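Side-chain contacts in 457aa long hypothetical protein (Pyrococcus horikoshii, PDB 2CSU), which is of unknown function but combines a CoA-binding domain of the Rossmann type with two domains of the succinyl-CoA ligase kind: residues L362-P367 / R395-V400; R358-L363 / D370-I375. All coordinates share one frame; numbering follows the deposited sequence.

Contact 1: residues L362-P367 / R395-V400; sequences LLLQDP and RAVKEV
Gln-365 and Val-400, the last residues of helices 353-365 and 388-400, make the closest backbone approach, their CA atoms 7.1 Å apart, and the two helices run in the same general direction. Val-400 presents both its methyls to the other helix. Its CG1 stands anti to the backbone N (chi1 -178°) and CG2 anti to the carbonyl carbon, which brings both branches up to the other helix end. The side chain of Gln-365 passes obliquely over them. Its CG touches both branches, lying 4.0 Å from Val-400 CG1 and equally far from CG2. Beyond CG the glutamine chain stays extended (chi2 171°), and this brings the oxygen end of the amide to the valine, Gln-365 OE1 lying 3.8 Å from Val-400 CG2. That is a van der Waals touch; no hydrogen bond crosses between the segments. Val-400 CG2 also lies 4.4 Å from Leu-364 CB, a looser contact.

Leu-364 is the buried member and points at the opposing helix. One of its branches does the work one turn back from Val-400: Leu-364 crosses Val-397 at a slant, its CD1 4.1 Å from Val-397 CG2 and about as far from CA, so the methyl rests on helix backbone as well as on a side chain. The interface is modest, about 205 Å² in all, grading from the buried leucine to the exposed glutamine.

Polar links lie round this apolar patch. Lys-404, in the turn after helix 388-400, donates to Leu-364 O, while Glu-399 hydrogen-bonds Tyr-357 on helix 353-365. Asp-366 turns elsewhere, accepting from Glu-324 N and Thr-327 OG1. The helices meet here near their C-termini; their lying side by side on one face of a largely parallel sheet is characteristic of a flavodoxin-like alpha/beta layer, as in succinyl-CoA ligases, here within the Ligase-CoA domain.

Contact 2: residues R358-L363 / D370-I375; sequences RTAKLL and DMLIAI
Leu-372 of strand 371-377 reaches up from the sheet between Ala-360 and Leu-363 of helix 353-365, and the backbones come closest at Leu-363 and Leu-372, with 7.2 Å between their CA atoms.

The apolar contacts carry the whole interface, and the two methyls of Leu-372 share them out. With CG anti to the backbone N (chi1 -176°), the leucine extends to the helix and its fork spans two positions about one helical turn apart, on the side of the helix facing the sheet. One prong, Leu-372 CD1, goes to Leu-363, where it lies 3.5 Å from CB; the two leucines cross nearly at right angles. The methyl pair Leu-363 CD1 and Leu-372 CD1 is placed at 3.3 Å, shorter than normal carbon contact, so the packing is close but the exact value is doubtful. The other prong, Leu-372 CD2, sits under Ala-360, 3.9 Å from its CB. The small alanine side chain lets the helix backbone come down onto this methyl, and Ala-360 O is only 3.7 Å from Leu-372 CD2.

No hydrogen bond joins the two segments. A polar tie lies a little further along: Tyr-356 OH, from the preceding turn of the helix, bonds Ile-375 O.

All three touching residues are buried, and Met-299 of strand 295-300 packs against each of them. Strand 371-377 is flanked by strands 295-300 and 406-411: Met-371 and Ile-373 make backbone hydrogen bonds to Ala-297, and Leu-372 to Pro-405 and Leu-407, in parallel pairing. Ile-373 points away from helix 353-365, to the other face of the sheet, where it meets helices 303-314 and 434-450.

Overall arrangement
Contacts 1 and 2 start from the same helix, 353-365, share Leu-362 and Leu-363, and have centres about 7 Å apart. Along the chain that helix is followed by strand 371-377, helix 388-400 and strand 406-411, so the strands and the helix between them form a beta-alpha-beta unit on which helix 353-365 lies. Contact 2 seats this helix on the sheet; contact 1 joins it to the next helix on the same face. The two merge where Leu-364 packs on Leu-372 and Ala-396 CB meets Ala-360 CB at 3.7 Å. The buried contact 2 thus runs into the partly buried contact 1, joining helix to sheet and helix to helix within the Ligase-CoA domain.

Contact 1: residues L362-P367 / R395-V400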
loop_
_atom_site.group_PDB
_atom_site.type_symbol
_atom_site.label_atom_id
_atom_site.label_comp_id
_atom_site.label_asym_id
_atom_site.label_seq_id
_atom_site.Cartn_x
_atom_site.Cartn_y
_atom_site.Cartn_z
ATOM N N LEU A 362 -19.741 19.667 13.283
ATOM C CA LEU A 362 -19.503 21.082 13.060
ATOM C C LEU A 362 -18.988 21.376 11.657
ATOM O O LEU A 362 -19.433 22.332 11.021
ATOM C CB LEU A 362 -18.501 21.618 14.089
ATOM C CG LEU A 362 -19.043 21.969 15.475
ATOM C CD1 LEU A 362 -17.908 22.090 16.477
ATOM C CD2 LEU A 362 -19.826 23.271 15.369
ATOM N N LEU A 363 -18.034 20.576 11.179
ATOM C CA LEU A 363 -17.492 20.793 9.839
ATOM C C LEU A 363 -18.525 20.486 8.757
ATOM O O LEU A 363 -18.639 21.228 7.782
ATOM C CB LEU A 363 -16.234 19.947 9.613
ATOM C CG LEU A 363 -14.981 20.403 10.356
ATOM C CD1 LEU A 363 -13.875 19.367 10.191
ATOM C CD2 LEU A 363 -14.550 21.757 9.825
ATOM N N LEU A 364 -19.274 19.400 8.930
ATOM C CA LEU A 364 -20.301 19.024 7.957
ATOM C C LEU A 364 -21.474 20.012 7.938
ATOM O O LEU A 364 -22.251 20.046 6.987
ATOM C CB LEU A 364 -20.832 17.615 8.254
ATOM C CG LEU A 364 -19.921 16.409 7.985
ATOM C CD1 LEU A 364 -20.544 15.165 8.571
ATOM C CD2 LEU A 364 -19.699 16.232 6.491
ATOM N N GLN A 365 -21.606 20.812 8.992
ATOM C CA GLN A 365 -22.694 21.783 9.069
ATOM C C GLN A 365 -22.279 23.144 8.523
ATOM O O GLN A 365 -23.128 23.970 8.162
ATOM C CB GLN A 365 -23.183 21.923 10.515
ATOM C CG GLN A 365 -24.237 20.897 10.904
ATOM C CD GLN A 365 -24.555 20.901 12.396
ATOM O OE1 GLN A 365 -25.287 20.039 12.882
ATOM N NE2 GLN A 365 -23.999 21.870 13.129
ATOM N N ASP A 366 -20.974 23.381 8.463
ATOM C CA ASP A 366 -20.485 24.647 7.941
ATOM C C ASP A 366 -20.881 24.705 6.474
ATOM O O ASP A 366 -20.591 23.793 5.700
ATOM C CB ASP A 366 -18.968 24.745 8.092
ATOM C CG ASP A 366 -18.454 26.162 7.919
ATOM O OD1 ASP A 366 -18.388 26.638 6.769
ATOM O OD2 ASP A 366 -18.120 26.806 8.938
ATOM N N PRO A 367 -21.565 25.783 6.075
ATOM C CA PRO A 367 -22.016 25.969 4.694
ATOM C C PRO A 367 -20.909 26.061 3.650
ATOM O O PRO A 367 -21.185 25.989 2.456
ATOM C CB PRO A 367 -22.831 27.257 4.775
ATOM C CG PRO A 367 -22.095 28.032 5.846
ATOM C CD PRO A 367 -21.883 26.965 6.896
ATOM N N ARG A 395 -21.174 8.373 13.844
ATOM C CA ARG A 395 -22.285 8.963 14.576
ATOM C C ARG A 395 -22.624 10.364 14.046
ATOM O O ARG A 395 -23.797 10.725 13.922
ATOM C CB ARG A 395 -21.927 9.016 16.063
ATOM C CG ARG A 395 -23.033 9.490 16.975
ATOM C CD ARG A 395 -22.483 9.731 18.358
ATOM N NE ARG A 395 -23.344 10.616 19.129
ATOM C CZ ARG A 395 -22.946 11.268 20.214
ATOM N NH1 ARG A 395 -21.696 11.128 20.650
ATOM N NH2 ARG A 395 -23.787 12.067 20.854
ATOM N N ALA A 396 -21.598 11.151 13.719
ATOM C CA ALA A 396 -21.818 12.504 13.204
ATOM C C ALA A 396 -22.473 12.498 11.822
ATOM O O ALA A 396 -23.469 13.188 11.606
ATOM C CB ALA A 396 -20.498 13.278 13.158
ATOM N N VAL A 397 -21.917 11.733 10.885
ATOM C CA VAL A 397 -22.482 11.667 9.532
ATOM C C VAL A 397 -23.951 11.255 9.606
ATOM O O VAL A 397 -24.818 11.833 8.937
ATOM C CB VAL A 397 -21.728 10.631 8.647
ATOM C CG1 VAL A 397 -22.431 10.489 7.292
ATOM C CG2 VAL A 397 -20.268 11.062 8.448
ATOM N N LYS A 398 -24.222 10.253 10.434
ATOM C CA LYS A 398 -25.585 9.754 10.592
ATOM C C LYS A 398 -26.537 10.809 11.176
ATOM O O LYS A 398 -27.753 10.695 11.111
ATOM C CB LYS A 398 -25.542 8.535 11.515
ATOM C CG LYS A 398 -26.847 7.741 11.484
ATOM C CD LYS A 398 -27.044 6.892 12.745
ATOM C CE LYS A 398 -28.051 5.753 12.540
ATOM N NZ LYS A 398 -27.547 4.539 13.172
ATOM N N GLU A 399 -25.946 11.844 11.807
ATOM C CA GLU A 399 -26.802 12.813 12.479
ATOM C C GLU A 399 -27.179 13.973 11.552
ATOM O O GLU A 399 -28.343 14.208 11.251
ATOM C CB GLU A 399 -26.060 13.336 13.712
ATOM C CG GLU A 399 -26.918 13.269 14.976
ATOM C CD GLU A 399 -26.431 14.298 15.971
ATOM O OE1 GLU A 399 -26.334 15.460 15.610
ATOM O OE2 GLU A 399 -26.158 13.926 17.110
ATOM N N VAL A 400 -26.149 14.732 11.125
ATOM C CA VAL A 400 -26.410 15.852 10.224
ATOM C C VAL A 400 -27.229 15.403 9.016
ATOM O O VAL A 400 -28.117 16.092 8.530
ATOM C CB VAL A 400 -25.075 16.426 9.746
ATOM C CG1 VAL A 400 -25.326 17.629 8.839
ATOM C CG2 VAL A 400 -24.265 16.878 10.946
#

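Contact 2: residues R358-L363 / D370-I375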
loop_
_atom_site.group_PDB
_atom_site.type_symbol
_atom_site.label_atom_id
_atom_site.label_comp_id
_atom_site.label_asym_id
_atom_site.label_seq_id
_atom_site.Cartn_x
_atom_site.Cartn_y
_atom_site.Cartn_z
ATOM N N ARG A 358 -18.039 15.648 17.542
ATOM C CA ARG A 358 -18.363 17.066 17.526
ATOM C C ARG A 358 -17.752 17.828 16.356
ATOM O O ARG A 358 -18.445 18.573 15.666
ATOM C CB ARG A 358 -17.934 17.723 18.843
ATOM C CG ARG A 358 -18.820 17.365 20.027
ATOM C CD ARG A 358 -18.331 18.044 21.299
ATOM N NE ARG A 358 -18.905 19.378 21.486
ATOM C CZ ARG A 358 -18.692 20.125 22.567
ATOM N NH1 ARG A 358 -17.915 19.664 23.540
ATOM N NH2 ARG A 358 -19.263 21.320 22.689
ATOM N N THR A 359 -16.455 17.646 16.140
ATOM C CA THR A 359 -15.772 18.343 15.053
ATOM C C THR A 359 -16.340 17.994 13.666
ATOM O O THR A 359 -16.515 18.875 12.821
ATOM C CB THR A 359 -14.260 18.034 15.066
ATOM O OG1 THR A 359 -13.698 18.455 16.318
ATOM C CG2 THR A 359 -13.564 18.770 13.940
ATOM N N ALA A 360 -16.630 16.717 13.440
ATOM C CA ALA A 360 -17.168 16.273 12.154
ATOM C C ALA A 360 -18.538 16.903 11.906
ATOM O O ALA A 360 -18.825 17.375 10.798
ATOM C CB ALA A 360 -17.268 14.747 12.126
ATOM N N LYS A 361 -19.369 16.906 12.946
ATOM C CA LYS A 361 -20.707 17.487 12.892
ATOM C C LYS A 361 -20.582 18.965 12.533
ATOM O O LYS A 361 -21.218 19.453 11.593
ATOM C CB LYS A 361 -21.390 17.323 14.260
ATOM C CG LYS A 361 -22.801 17.900 14.363
ATOM C CD LYS A 361 -23.519 17.388 15.626
ATOM C CE LYS A 361 -24.521 18.409 16.167
ATOM N NZ LYS A 361 -25.219 17.943 17.409
ATOM N N LEU A 362 -19.741 19.667 13.283
ATOM C CA LEU A 362 -19.503 21.082 13.060
ATOM C C LEU A 362 -18.988 21.376 11.657
ATOM O O LEU A 362 -19.433 22.332 11.021
ATOM C CB LEU A 362 -18.501 21.618 14.089
ATOM C CG LEU A 362 -19.043 21.969 15.475
ATOM C CD1 LEU A 362 -17.908 22.090 16.477
ATOM C CD2 LEU A 362 -19.826 23.271 15.369
ATOM N N LEU A 363 -18.034 20.576 11.179
ATOM C CA LEU A 363 -17.492 20.793 9.839
ATOM C C LEU A 363 -18.525 20.486 8.757
ATOM O O LEU A 363 -18.639 21.228 7.782
ATOM C CB LEU A 363 -16.234 19.947 9.613
ATOM C CG LEU A 363 -14.981 20.403 10.356
ATOM C CD1 LEU A 363 -13.875 19.367 10.191
ATOM C CD2 LEU A 363 -14.550 21.757 9.825
ATOM N N ASP A 370 -17.693 21.340 1.433
ATOM C CA ASP A 370 -18.342 20.508 0.426
ATOM C C ASP A 370 -17.987 19.041 0.646
ATOM O O ASP A 370 -18.723 18.142 0.238
ATOM C CB ASP A 370 -17.892 20.936 -0.967
ATOM C CG ASP A 370 -18.323 22.348 -1.299
ATOM O OD1 ASP A 370 -17.595 23.038 -2.046
ATOM O OD2 ASP A 370 -19.400 22.751 -0.805
HETATM N N MSE A 371 -16.852 18.818 1.296
HETATM C CA MSE A 371 -16.379 17.473 1.558
HETATM C C MSE A 371 -15.596 17.439 2.870
HETATM O O MSE A 371 -14.928 18.401 3.220
HETATM C CB MSE A 371 -15.494 17.020 0.390
HETATM C CG MSE A 371 -15.210 15.527 0.342
HETATM SE SE MSE A 371 -14.570 15.034 -1.273
HETATM C CE MSE A 371 -12.997 15.135 -0.970
ATOM N N LEU A 372 -15.687 16.330 3.591
ATOM C CA LEU A 372 -14.983 16.184 4.856
ATOM C C LEU A 372 -14.026 14.993 4.808
ATOM O O LEU A 372 -14.430 13.868 4.520
ATOM C CB LEU A 372 -15.997 16.001 5.996
ATOM C CG LEU A 372 -15.525 15.906 7.453
ATOM C CD1 LEU A 372 -14.857 17.217 7.837
ATOM C CD2 LEU A 372 -16.671 15.647 8.384
ATOM N N ILE A 373 -12.755 15.253 5.070
ATOM C CA ILE A 373 -11.728 14.218 5.192
ATOM C C ILE A 373 -11.304 14.000 6.648
ATOM O O ILE A 373 -10.724 14.860 7.295
ATOM C CB ILE A 373 -10.520 14.636 4.351
ATOM C CG1 ILE A 373 -10.846 14.496 2.861
ATOM C CG2 ILE A 373 -9.320 13.721 4.661
ATOM C CD1 ILE A 373 -9.644 14.812 1.969
ATOM N N ALA A 374 -11.653 12.808 7.169
ATOM C CA ALA A 374 -11.270 12.500 8.549
ATOM C C ALA A 374 -9.961 11.694 8.635
ATOM O O ALA A 374 -9.848 10.577 8.149
ATOM C CB ALA A 374 -12.412 11.709 9.193
ATOM N N ILE A 375 -8.941 12.320 9.263
ATOM C CA ILE A 375 -7.643 11.654 9.419
ATOM C C ILE A 375 -7.368 11.281 10.886
ATOM O O ILE A 375 -7.464 12.099 11.798
ATOM C CB ILE A 375 -6.557 12.616 8.922
ATOM C CG1 ILE A 375 -6.774 12.941 7.440
ATOM C CG2 ILE A 375 -5.166 11.966 9.068
ATOM C CD1 ILE A 375 -5.785 13.991 6.925
#